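Local coordinates for oxysterol-binding protein homolog 3 (Saccharomyces cerevisiae, PDB 4INQ) that carries lipids in a hydrophobic pocket between membranes in phosphoinositide-coupled directional transport, the present chain comprising its sterol- and phospholipid-binding OSBP-related domain, at residues K26-R31 with I308-K313; L84-T89 with H157-C162; R138-K143 with K362-V367. All coordinates share one frame; numbering follows the deposited sequence.

Contact 1: residues K26-R31 with I308-K313; sequences KSVTRR and ITEIEK
Glu310 reaches from the turn at 308-313 to Lys26 and Val28 near the start of the modelled chain, and its side chain can be followed outward. CB points toward the 26-31 segment. CG lies against Val28 CG1 at 3.1 Å, a distance so short for two carbons that its exact value is doubtful. CD keeps Val28 on one side and draws close to Lys26. At the tip OE2 turns toward Val28 CG1, while OE1 accepts from Lys26 NZ at 2.7 Å, a hydrogen-bonded salt bridge made from above the carboxylate, the amine standing 73° out of its plane. Lys26 meets this oxygen because its chain is bent near the end, at chi3 (-63°) and chi4 (-69°), and the same bend brings NZ to 3.5 Å from Ile311 CD1. A long, flexible lysine suits an exposed place, since it can bend to bring its amine to the acid. Val28 is the apolar centre: beyond Glu310, its CG1 also lies against Ile311, again doubtfully close, while within its own segment CG2 lies over one face of the Arg30 guanidinium, toward its rim.

Thr309 suits the turn because it serves both sides. Its methyl CG2 sits 3.7 Å from Thr29 O, whereas OG1 accepts from Ile311 N at 3.2 Å, forming an ST turn, and donates to Glu312 OE1 at 2.6 Å. That buried carboxylate oxygen also receives Thr309 N, so two donors fix it. A water lies between Arg30 NH1 and Glu312 OE2 and probably bridges these opposite charges.

Around this surface contact, Ile311 rests on Ile131 of strand 127-132 and its carbonyl accepts from Arg385 of helix 381-386. Arg31 ties the N-terminal segment to helices 300-304 and 325-331 through Ala303 O and a salt bridge to Glu331.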
loop_
_atom_site.group_PDB
_atom_site.type_symbol
_atom_site.label_atom_id
_atom_site.label_comp_id
_atom_site.label_asym_id
_atom_site.label_seq_id
_atom_site.Cartn_x
_atom_site.Cartn_y
_atom_site.Cartn_z
ATOM N N LYS A 26 -13.010 21.884 -6.161
ATOM C CA LYS A 26 -13.508 21.035 -7.283
ATOM C C LYS A 26 -13.585 19.567 -6.873
ATOM O O LYS A 26 -13.154 19.198 -5.780
ATOM C CB LYS A 26 -12.587 21.178 -8.498
ATOM C CG LYS A 26 -11.176 20.654 -8.276
ATOM C CD LYS A 26 -10.258 21.056 -9.419
ATOM C CE LYS A 26 -10.698 20.447 -10.744
ATOM N NZ LYS A 26 -10.511 18.973 -10.768
ATOM N N SER A 27 -14.143 18.741 -7.756
ATOM C CA SER A 27 -14.282 17.304 -7.517
ATOM C C SER A 27 -14.235 16.570 -8.852
ATOM O O SER A 27 -14.278 17.192 -9.922
ATOM C CB SER A 27 -15.615 16.988 -6.844
ATOM O OG SER A 27 -16.662 17.006 -7.800
ATOM N N VAL A 28 -14.164 15.244 -8.785
ATOM C CA VAL A 28 -14.114 14.433 -9.993
ATOM C C VAL A 28 -14.977 13.191 -9.841
ATOM O O VAL A 28 -15.283 12.769 -8.727
ATOM C CB VAL A 28 -12.670 13.982 -10.300
ATOM C CG1 VAL A 28 -11.720 15.142 -10.110
ATOM C CG2 VAL A 28 -12.274 12.830 -9.395
ATOM N N THR A 29 -15.370 12.612 -10.970
ATOM C CA THR A 29 -16.166 11.392 -10.965
ATOM C C THR A 29 -15.198 10.222 -11.138
ATOM O O THR A 29 -14.190 10.340 -11.831
ATOM C CB THR A 29 -17.209 11.389 -12.114
ATOM O OG1 THR A 29 -18.192 12.405 -11.864
ATOM C CG2 THR A 29 -17.911 10.047 -12.205
ATOM N N ARG A 30 -15.502 9.098 -10.495
ATOM C CA ARG A 30 -14.646 7.921 -10.577
ATOM C C ARG A 30 -15.457 6.702 -10.966
ATOM O O ARG A 30 -16.662 6.641 -10.723
ATOM C CB ARG A 30 -13.948 7.695 -9.238
ATOM C CG ARG A 30 -13.096 8.882 -8.803
ATOM C CD ARG A 30 -12.471 8.668 -7.440
ATOM N NE ARG A 30 -11.845 9.894 -6.969
ATOM C CZ ARG A 30 -10.698 10.372 -7.434
ATOM N NH1 ARG A 30 -10.035 9.717 -8.380
ATOM N NH2 ARG A 30 -10.233 11.526 -6.976
ATOM N N ARG A 31 -14.790 5.733 -11.583
ATOM C CA ARG A 31 -15.449 4.522 -12.036
ATOM C C ARG A 31 -15.969 3.653 -10.891
ATOM O O ARG A 31 -17.045 3.082 -11.001
ATOM C CB ARG A 31 -14.503 3.727 -12.939
ATOM C CG ARG A 31 -13.148 3.407 -12.331
ATOM C CD ARG A 31 -12.222 2.784 -13.373
ATOM N NE ARG A 31 -10.996 2.283 -12.761
ATOM C CZ ARG A 31 -9.975 1.768 -13.437
ATOM N NH1 ARG A 31 -10.021 1.689 -14.758
ATOM N NH2 ARG A 31 -8.912 1.318 -12.788
ATOM N N ILE A 308 -7.690 7.304 -15.003
ATOM C CA ILE A 308 -7.168 8.611 -15.350
ATOM C C ILE A 308 -8.386 9.518 -15.412
ATOM O O ILE A 308 -9.209 9.389 -16.313
ATOM C CB ILE A 308 -6.472 8.600 -16.727
ATOM C CG1 ILE A 308 -5.294 7.622 -16.696
ATOM C CG2 ILE A 308 -6.000 10.010 -17.082
ATOM C CD1 ILE A 308 -4.668 7.368 -18.045
ATOM N N THR A 309 -8.504 10.412 -14.433
ATOM C CA THR A 309 -9.625 11.339 -14.368
ATOM C C THR A 309 -9.164 12.738 -14.750
ATOM O O THR A 309 -8.017 12.937 -15.148
ATOM C CB THR A 309 -10.201 11.421 -12.952
ATOM O OG1 THR A 309 -9.220 12.008 -12.086
ATOM C CG2 THR A 309 -10.571 10.038 -12.437
ATOM N N GLU A 310 -10.062 13.707 -14.606
ATOM C CA GLU A 310 -9.758 15.097 -14.927
ATOM C C GLU A 310 -8.546 15.589 -14.136
ATOM O O GLU A 310 -7.839 16.494 -14.567
ATOM C CB GLU A 310 -10.957 15.990 -14.598
ATOM C CG GLU A 310 -11.329 15.967 -13.122
ATOM C CD GLU A 310 -12.306 17.065 -12.728
ATOM O OE1 GLU A 310 -11.961 18.253 -12.918
ATOM O OE2 GLU A 310 -13.408 16.742 -12.227
ATOM N N ILE A 311 -8.323 14.997 -12.970
ATOM C CA ILE A 311 -7.203 15.376 -12.120
ATOM C C ILE A 311 -5.865 15.031 -12.768
ATOM O O ILE A 311 -4.933 15.840 -12.773
ATOM C CB ILE A 311 -7.268 14.635 -10.761
ATOM C CG1 ILE A 311 -8.508 15.070 -9.972
ATOM C CG2 ILE A 311 -5.994 14.898 -9.958
ATOM C CD1 ILE A 311 -8.438 16.481 -9.462
ATOM N N GLU A 312 -5.783 13.820 -13.310
ATOM C CA GLU A 312 -4.557 13.323 -13.924
ATOM C C GLU A 312 -4.398 13.643 -15.411
ATOM O O GLU A 312 -3.287 13.873 -15.887
ATOM C CB GLU A 312 -4.460 11.801 -13.742
ATOM C CG GLU A 312 -4.394 11.295 -12.292
ATOM C CD GLU A 312 -5.726 11.343 -11.558
ATOM O OE1 GLU A 312 -6.786 11.239 -12.204
ATOM O OE2 GLU A 312 -5.717 11.465 -10.319
ATOM N N LYS A 313 -5.511 13.651 -16.133
ATOM C CA LYS A 313 -5.515 13.897 -17.574
ATOM C C LYS A 313 -4.554 14.985 -18.047
ATOM O O LYS A 313 -4.731 16.163 -17.741
ATOM C CB LYS A 313 -6.938 14.219 -18.023
ATOM C CG LYS A 313 -7.267 13.804 -19.448
ATOM C CD LYS A 313 -6.732 14.797 -20.466
ATOM C CE LYS A 313 -7.416 14.604 -21.819
ATOM N NZ LYS A 313 -8.891 14.799 -21.713
HETATM O O HOH W 1 -7.027 10.788 -8.227
#

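Contact 2: residues L84-T89 with H157-C162; sequences LLTKAT and HLDWEC
His157 lays one ring face beneath the hydroxyl of Thr86, whose side chain crosses it at about a right angle; Thr86 CG2 adds a contact to His157 NE2 at 3.8 Å. The imidazole is held from its other nitrogen: ND1 accepts the backbone N-H of Asp159 at 2.8 Å, nearly in the ring plane, so histidine fixes the turn and offers a flat surface to the helix together. Asp159, next to touch, meets Thr89 through its CB and carbonyl, the latter 3.8 Å from Thr89 CG2. Thr89 OG1 bonds back to Thr86 O, three residues earlier, and its methyl faces the Asp159 carbonyl.

Trp160 follows and carries most of the contact. Its indole N-H donates to Thr86 OG1 at 3.0 Å in an almost straight bond (174°), with the oxygen lying in the ring plane at the edge. With CG between the backbone N and carbonyl carbon (chi1 55°), the indole leaves the turn and lies against the side chain of His157, whose CB covers one face. Leu85 takes the opposite face: CB lies over the rim of the indole near NE1 and CE2, and CD1 makes a CH-pi contact with the six-membered ring, 3.9 Å from its centroid. Tryptophan fits here because it offers two broad apolar faces, to Leu85 and His157, and yet satisfies its polar N-H.

His157 and Trp160 flank a two-residue beta-hairpin turn joining strands 150-157 and 160-172. Packing of helix 83-88 against the end of this antiparallel hairpin is consistent with the OSBP-related fold, in which curled strands and helices together enclose a lipid tunnel.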
loop_
_atom_site.group_PDB
_atom_site.type_symbol
_atom_site.label_atom_id
_atom_site.label_comp_id
_atom_site.label_asym_id
_atom_site.label_seq_id
_atom_site.Cartn_x
_atom_site.Cartn_y
_atom_site.Cartn_z
ATOM N N LEU A 84 -9.217 9.571 8.874
ATOM C CA LEU A 84 -8.973 9.206 10.268
ATOM C C LEU A 84 -7.866 10.065 10.866
ATOM O O LEU A 84 -7.927 10.443 12.033
ATOM C CB LEU A 84 -8.568 7.739 10.381
ATOM C CG LEU A 84 -9.682 6.707 10.233
ATOM C CD1 LEU A 84 -9.088 5.311 10.263
ATOM C CD2 LEU A 84 -10.688 6.887 11.355
ATOM N N LEU A 85 -6.850 10.357 10.056
ATOM C CA LEU A 85 -5.716 11.167 10.490
ATOM C C LEU A 85 -6.157 12.612 10.665
ATOM O O LEU A 85 -5.697 13.314 11.572
ATOM C CB LEU A 85 -4.585 11.086 9.455
ATOM C CG LEU A 85 -4.023 9.685 9.194
ATOM C CD1 LEU A 85 -3.006 9.726 8.064
ATOM C CD2 LEU A 85 -3.391 9.149 10.461
ATOM N N THR A 86 -7.053 13.055 9.791
ATOM C CA THR A 86 -7.564 14.415 9.851
ATOM C C THR A 86 -8.380 14.591 11.126
ATOM O O THR A 86 -8.309 15.625 11.793
ATOM C CB THR A 86 -8.448 14.718 8.638
ATOM O OG1 THR A 86 -7.699 14.468 7.443
ATOM C CG2 THR A 86 -8.891 16.173 8.646
ATOM N N LYS A 87 -9.148 13.565 11.465
ATOM C CA LYS A 87 -9.973 13.597 12.662
ATOM C C LYS A 87 -9.067 13.551 13.891
ATOM O O LYS A 87 -9.354 14.166 14.919
ATOM C CB LYS A 87 -10.928 12.401 12.663
ATOM C CG LYS A 87 -11.952 12.414 13.783
ATOM C CD LYS A 87 -12.848 11.168 13.760
ATOM C CE LYS A 87 -13.819 11.157 12.575
ATOM N NZ LYS A 87 -13.144 11.053 11.247
ATOM N N ALA A 88 -7.968 12.816 13.772
ATOM C CA ALA A 88 -7.020 12.679 14.865
ATOM C C ALA A 88 -6.444 14.033 15.271
ATOM O O ALA A 88 -6.264 14.300 16.456
ATOM C CB ALA A 88 -5.897 11.729 14.462
ATOM N N THR A 89 -6.169 14.889 14.288
ATOM C CA THR A 89 -5.604 16.203 14.573
ATOM C C THR A 89 -6.593 17.098 15.294
ATOM O O THR A 89 -6.228 18.179 15.755
ATOM C CB THR A 89 -5.146 16.939 13.285
ATOM O OG1 THR A 89 -6.275 17.211 12.441
ATOM C CG2 THR A 89 -4.133 16.100 12.533
ATOM N N HIS A 157 -1.508 16.640 3.356
ATOM C CA HIS A 157 -2.816 17.173 3.690
ATOM C C HIS A 157 -2.495 18.505 4.361
ATOM O O HIS A 157 -1.359 18.738 4.778
ATOM C CB HIS A 157 -3.533 16.234 4.667
ATOM C CG HIS A 157 -4.903 16.693 5.070
ATOM N ND1 HIS A 157 -5.114 17.703 5.987
ATOM C CD2 HIS A 157 -6.131 16.272 4.686
ATOM C CE1 HIS A 157 -6.413 17.881 6.153
ATOM N NE2 HIS A 157 -7.053 17.026 5.376
ATOM N N LEU A 158 -3.488 19.374 4.449
ATOM C CA LEU A 158 -3.320 20.677 5.079
ATOM C C LEU A 158 -2.859 20.541 6.529
ATOM O O LEU A 158 -2.018 21.313 6.999
ATOM C CB LEU A 158 -4.650 21.430 5.049
ATOM C CG LEU A 158 -4.731 22.791 4.354
ATOM C CD1 LEU A 158 -6.195 23.169 4.187
ATOM C CD2 LEU A 158 -3.995 23.850 5.166
ATOM N N ASP A 159 -3.396 19.542 7.228
ATOM C CA ASP A 159 -3.072 19.343 8.634
ATOM C C ASP A 159 -2.126 18.209 8.990
ATOM O O ASP A 159 -1.862 17.966 10.163
ATOM C CB ASP A 159 -4.370 19.189 9.426
ATOM C CG ASP A 159 -5.356 20.299 9.126
ATOM O OD1 ASP A 159 -4.934 21.480 9.130
ATOM O OD2 ASP A 159 -6.546 19.988 8.887
ATOM N N TRP A 160 -1.610 17.508 7.993
ATOM C CA TRP A 160 -0.685 16.419 8.277
ATOM C C TRP A 160 0.010 15.949 7.024
ATOM O O TRP A 160 -0.407 16.259 5.912
ATOM C CB TRP A 160 -1.401 15.227 8.938
ATOM C CG TRP A 160 -2.586 14.701 8.171
ATOM C CD1 TRP A 160 -3.902 15.014 8.378
ATOM C CD2 TRP A 160 -2.559 13.808 7.049
ATOM N NE1 TRP A 160 -4.693 14.374 7.455
ATOM C CE2 TRP A 160 -3.899 13.626 6.626
ATOM C CE3 TRP A 160 -1.535 13.141 6.357
ATOM C CZ2 TRP A 160 -4.242 12.808 5.541
ATOM C CZ3 TRP A 160 -1.878 12.328 5.274
ATOM C CH2 TRP A 160 -3.224 12.172 4.881
ATOM N N GLU A 161 1.089 15.209 7.220
ATOM C CA GLU A 161 1.854 14.664 6.115
ATOM C C GLU A 161 2.478 13.382 6.627
ATOM O O GLU A 161 2.633 13.200 7.831
ATOM C CB GLU A 161 2.937 15.650 5.650
ATOM C CG GLU A 161 4.034 15.935 6.659
ATOM C CD GLU A 161 5.118 16.836 6.087
ATOM O OE1 GLU A 161 4.787 17.933 5.592
ATOM O OE2 GLU A 161 6.302 16.446 6.127
ATOM N N CYS A 162 2.813 12.485 5.712
ATOM C CA CYS A 162 3.395 11.211 6.091
ATOM C C CYS A 162 4.387 10.770 5.023
ATOM O O CYS A 162 4.127 10.902 3.827
ATOM C CB CYS A 162 2.280 10.173 6.251
ATOM S SG CYS A 162 2.835 8.507 6.701
#

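Contact 3: residues R138-K143 with K362-V367; sequences RLISEK and KYFEKV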
loop_
_atom_site.group_PDB
_atom_site.type_symbol
_atom_site.label_atom_id
_atom_site.label_comp_id
_atom_site.label_asym_id
_atom_site.label_seq_id
_atom_site.Cartn_x
_atom_site.Cartn_y
_atom_site.Cartn_z
ATOM N N ARG A 138 -2.939 14.589 -1.071
ATOM C CA ARG A 138 -2.265 14.258 -2.317
ATOM C C ARG A 138 -1.054 13.421 -1.948
ATOM O O ARG A 138 -0.406 13.655 -0.927
ATOM C CB ARG A 138 -1.815 15.524 -3.048
ATOM C CG ARG A 138 -0.656 16.239 -2.393
ATOM C CD ARG A 138 -0.349 17.517 -3.130
ATOM N NE ARG A 138 0.853 18.175 -2.632
ATOM C CZ ARG A 138 1.302 19.335 -3.101
ATOM N NH1 ARG A 138 0.641 19.949 -4.073
ATOM N NH2 ARG A 138 2.405 19.877 -2.604
ATOM N N LEU A 139 -0.752 12.442 -2.785
ATOM C CA LEU A 139 0.364 11.550 -2.539
ATOM C C LEU A 139 1.202 11.381 -3.799
ATOM O O LEU A 139 0.677 11.400 -4.913
ATOM C CB LEU A 139 -0.181 10.197 -2.079
ATOM C CG LEU A 139 0.663 8.927 -2.022
ATOM C CD1 LEU A 139 -0.185 7.833 -1.384
ATOM C CD2 LEU A 139 1.108 8.506 -3.409
ATOM N N ILE A 140 2.508 11.228 -3.606
ATOM C CA ILE A 140 3.440 11.021 -4.696
ATOM C C ILE A 140 4.295 9.838 -4.248
ATOM O O ILE A 140 4.656 9.742 -3.074
ATOM C CB ILE A 140 4.327 12.284 -4.921
ATOM C CG1 ILE A 140 5.038 12.195 -6.274
ATOM C CG2 ILE A 140 5.338 12.441 -3.787
ATOM C CD1 ILE A 140 6.041 11.084 -6.402
ATOM N N SER A 141 4.587 8.922 -5.163
ATOM C CA SER A 141 5.390 7.760 -4.821
ATOM C C SER A 141 6.299 7.389 -5.989
ATOM O O SER A 141 6.002 7.707 -7.140
ATOM C CB SER A 141 4.483 6.582 -4.449
ATOM O OG SER A 141 3.727 6.127 -5.560
ATOM N N GLU A 142 7.402 6.709 -5.692
ATOM C CA GLU A 142 8.356 6.335 -6.732
ATOM C C GLU A 142 9.204 5.148 -6.295
ATOM O O GLU A 142 9.512 5.006 -5.111
ATOM C CB GLU A 142 9.257 7.551 -7.044
ATOM C CG GLU A 142 10.428 7.305 -8.010
ATOM C CD GLU A 142 11.144 8.605 -8.420
ATOM O OE1 GLU A 142 11.286 9.514 -7.571
ATOM O OE2 GLU A 142 11.581 8.715 -9.592
ATOM N N LYS A 143 9.553 4.278 -7.241
ATOM C CA LYS A 143 10.414 3.140 -6.924
ATOM C C LYS A 143 11.841 3.705 -6.950
ATOM O O LYS A 143 12.354 4.062 -8.006
ATOM C CB LYS A 143 10.284 2.027 -7.967
ATOM C CG LYS A 143 11.120 0.800 -7.624
ATOM C CD LYS A 143 10.809 -0.399 -8.514
ATOM C CE LYS A 143 11.509 -1.654 -7.991
ATOM N NZ LYS A 143 11.344 -2.829 -8.897
ATOM N N LYS A 362 13.794 10.485 -9.428
ATOM C CA LYS A 362 13.811 11.935 -9.531
ATOM C C LYS A 362 13.202 12.751 -8.387
ATOM O O LYS A 362 13.649 13.865 -8.135
ATOM C CB LYS A 362 13.108 12.350 -10.828
ATOM C CG LYS A 362 13.604 11.665 -12.101
ATOM C CD LYS A 362 14.974 12.174 -12.532
ATOM C CE LYS A 362 15.302 11.751 -13.967
ATOM N NZ LYS A 362 15.218 10.272 -14.185
ATOM N N TYR A 363 12.204 12.213 -7.689
ATOM C CA TYR A 363 11.527 12.991 -6.650
ATOM C C TYR A 363 11.826 12.691 -5.187
ATOM O O TYR A 363 11.240 13.304 -4.297
ATOM C CB TYR A 363 10.017 12.919 -6.901
ATOM C CG TYR A 363 9.717 13.028 -8.374
ATOM C CD1 TYR A 363 10.117 14.150 -9.101
ATOM C CD2 TYR A 363 9.131 11.967 -9.065
ATOM C CE1 TYR A 363 9.949 14.208 -10.479
ATOM C CE2 TYR A 363 8.958 12.013 -10.443
ATOM C CZ TYR A 363 9.370 13.134 -11.143
ATOM O OH TYR A 363 9.214 13.173 -12.503
ATOM N N PHE A 364 12.738 11.757 -4.948
ATOM C CA PHE A 364 13.138 11.383 -3.597
ATOM C C PHE A 364 14.651 11.220 -3.612
ATOM O O PHE A 364 15.227 10.839 -4.628
ATOM C CB PHE A 364 12.487 10.060 -3.188
ATOM C CG PHE A 364 10.987 10.135 -3.025
ATOM C CD1 PHE A 364 10.421 10.433 -1.792
ATOM C CD2 PHE A 364 10.142 9.889 -4.109
ATOM C CE1 PHE A 364 9.029 10.483 -1.632
ATOM C CE2 PHE A 364 8.759 9.937 -3.963
ATOM C CZ PHE A 364 8.199 10.234 -2.720
ATOM N N GLU A 365 15.295 11.519 -2.491
ATOM C CA GLU A 365 16.741 11.387 -2.391
ATOM C C GLU A 365 17.059 10.666 -1.097
ATOM O O GLU A 365 16.408 10.883 -0.077
ATOM C CB GLU A 365 17.418 12.763 -2.394
ATOM C CG GLU A 365 17.071 13.633 -1.194
ATOM C CD GLU A 365 17.834 14.943 -1.184
ATOM O OE1 GLU A 365 19.082 14.900 -1.192
ATOM O OE2 GLU A 365 17.187 16.012 -1.167
ATOM N N LYS A 366 18.064 9.806 -1.141
ATOM C CA LYS A 366 18.445 9.047 0.038
ATOM C C LYS A 366 19.016 9.975 1.112
ATOM O O LYS A 366 19.912 10.782 0.845
ATOM C CB LYS A 366 19.467 7.978 -0.350
ATOM C CG LYS A 366 19.386 6.723 0.487
ATOM C CD LYS A 366 20.290 5.633 -0.062
ATOM C CE LYS A 366 20.245 4.404 0.832
ATOM N NZ LYS A 366 21.184 3.350 0.374
ATOM N N VAL A 367 18.468 9.866 2.320
ATOM C CA VAL A 367 18.901 10.669 3.462
ATOM C C VAL A 367 19.754 9.803 4.390
ATOM O O VAL A 367 20.482 10.305 5.256
ATOM C CB VAL A 367 17.684 11.225 4.238
ATOM C CG1 VAL A 367 18.125 11.826 5.565
ATOM C CG2 VAL A 367 16.994 12.285 3.399
#
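Glu142 stretches straight toward the backbone of Lys362 and Tyr363: CG lies anti to the backbone N (chi1 174°), and the chain stays extended at chi2 (172°), so the carboxylate stands clear of its own strand. There it receives two consecutive N-H groups in a forked grip. Tyr363 N donates a hydrogen bond to the syn lone pair of OE1 at 2.9 Å, and Lys362 N donates to OE2 at 2.8 Å, from the syn side but tilted out of the carboxylate plane. Both oxygens of a buried acid thus have a donor, and the two bonds together fix the rotation of the group. A glutamate is apt here, as its length spans the gap and its two oxygens match two successive amides at the entry to strand 364-368; these dipoles would probably help to stabilise a negative charge.

The edge of the Phe364 ring runs along both that carboxylate and Ile140. CZ lies 3.6 Å from Ile140 O and CD2 3.7 Å from Glu142 OE1, both oxygens near the ring plane, where the slightly positive C-H rim can meet them. Ile140 and Phe364 come from opposite directions, with CG2 of the isoleucine 3.8 Å from CZ. On the other branch, Ile140 CD1 touches Phe364 CE2 at 3.8 Å and reaches toward Tyr363 CD2 at 4.2 Å, so one beta-branched residue serves two aromatics.

The two strands cross at 69° with axes 9.4 Å apart, so they pack by side chains rather than pairing. Phe364 also touches Ala152 and Phe154 of the adjoining strand 150-157. Tyr363 meets Tyr381 of helix 381-386 edge-to-face, while strand 371-374 completes the small hairpin with 364-368.

The three contacts lie well apart, with centres 20 to 23 Å from one another, and none touches another. Contacts 2 and 3 come nearest, about 5 Å between closest atoms: their strands 137-145 and 160-172 both pair with strand 150-157. Along the chain, contact 2 is nested within the loop closed by contact 1, whereas contact 3 alternates with both. Contact 1 fastens the N-terminal segment to a surface loop, contact 2 sets helix 83-88 on the strands, and contact 3 brings to them the hairpin of strands 364-368 and 371-374, late in the chain. In contact 3, Glu142's side chain is about 11 Å from that of His146, which binds the phosphoinositide.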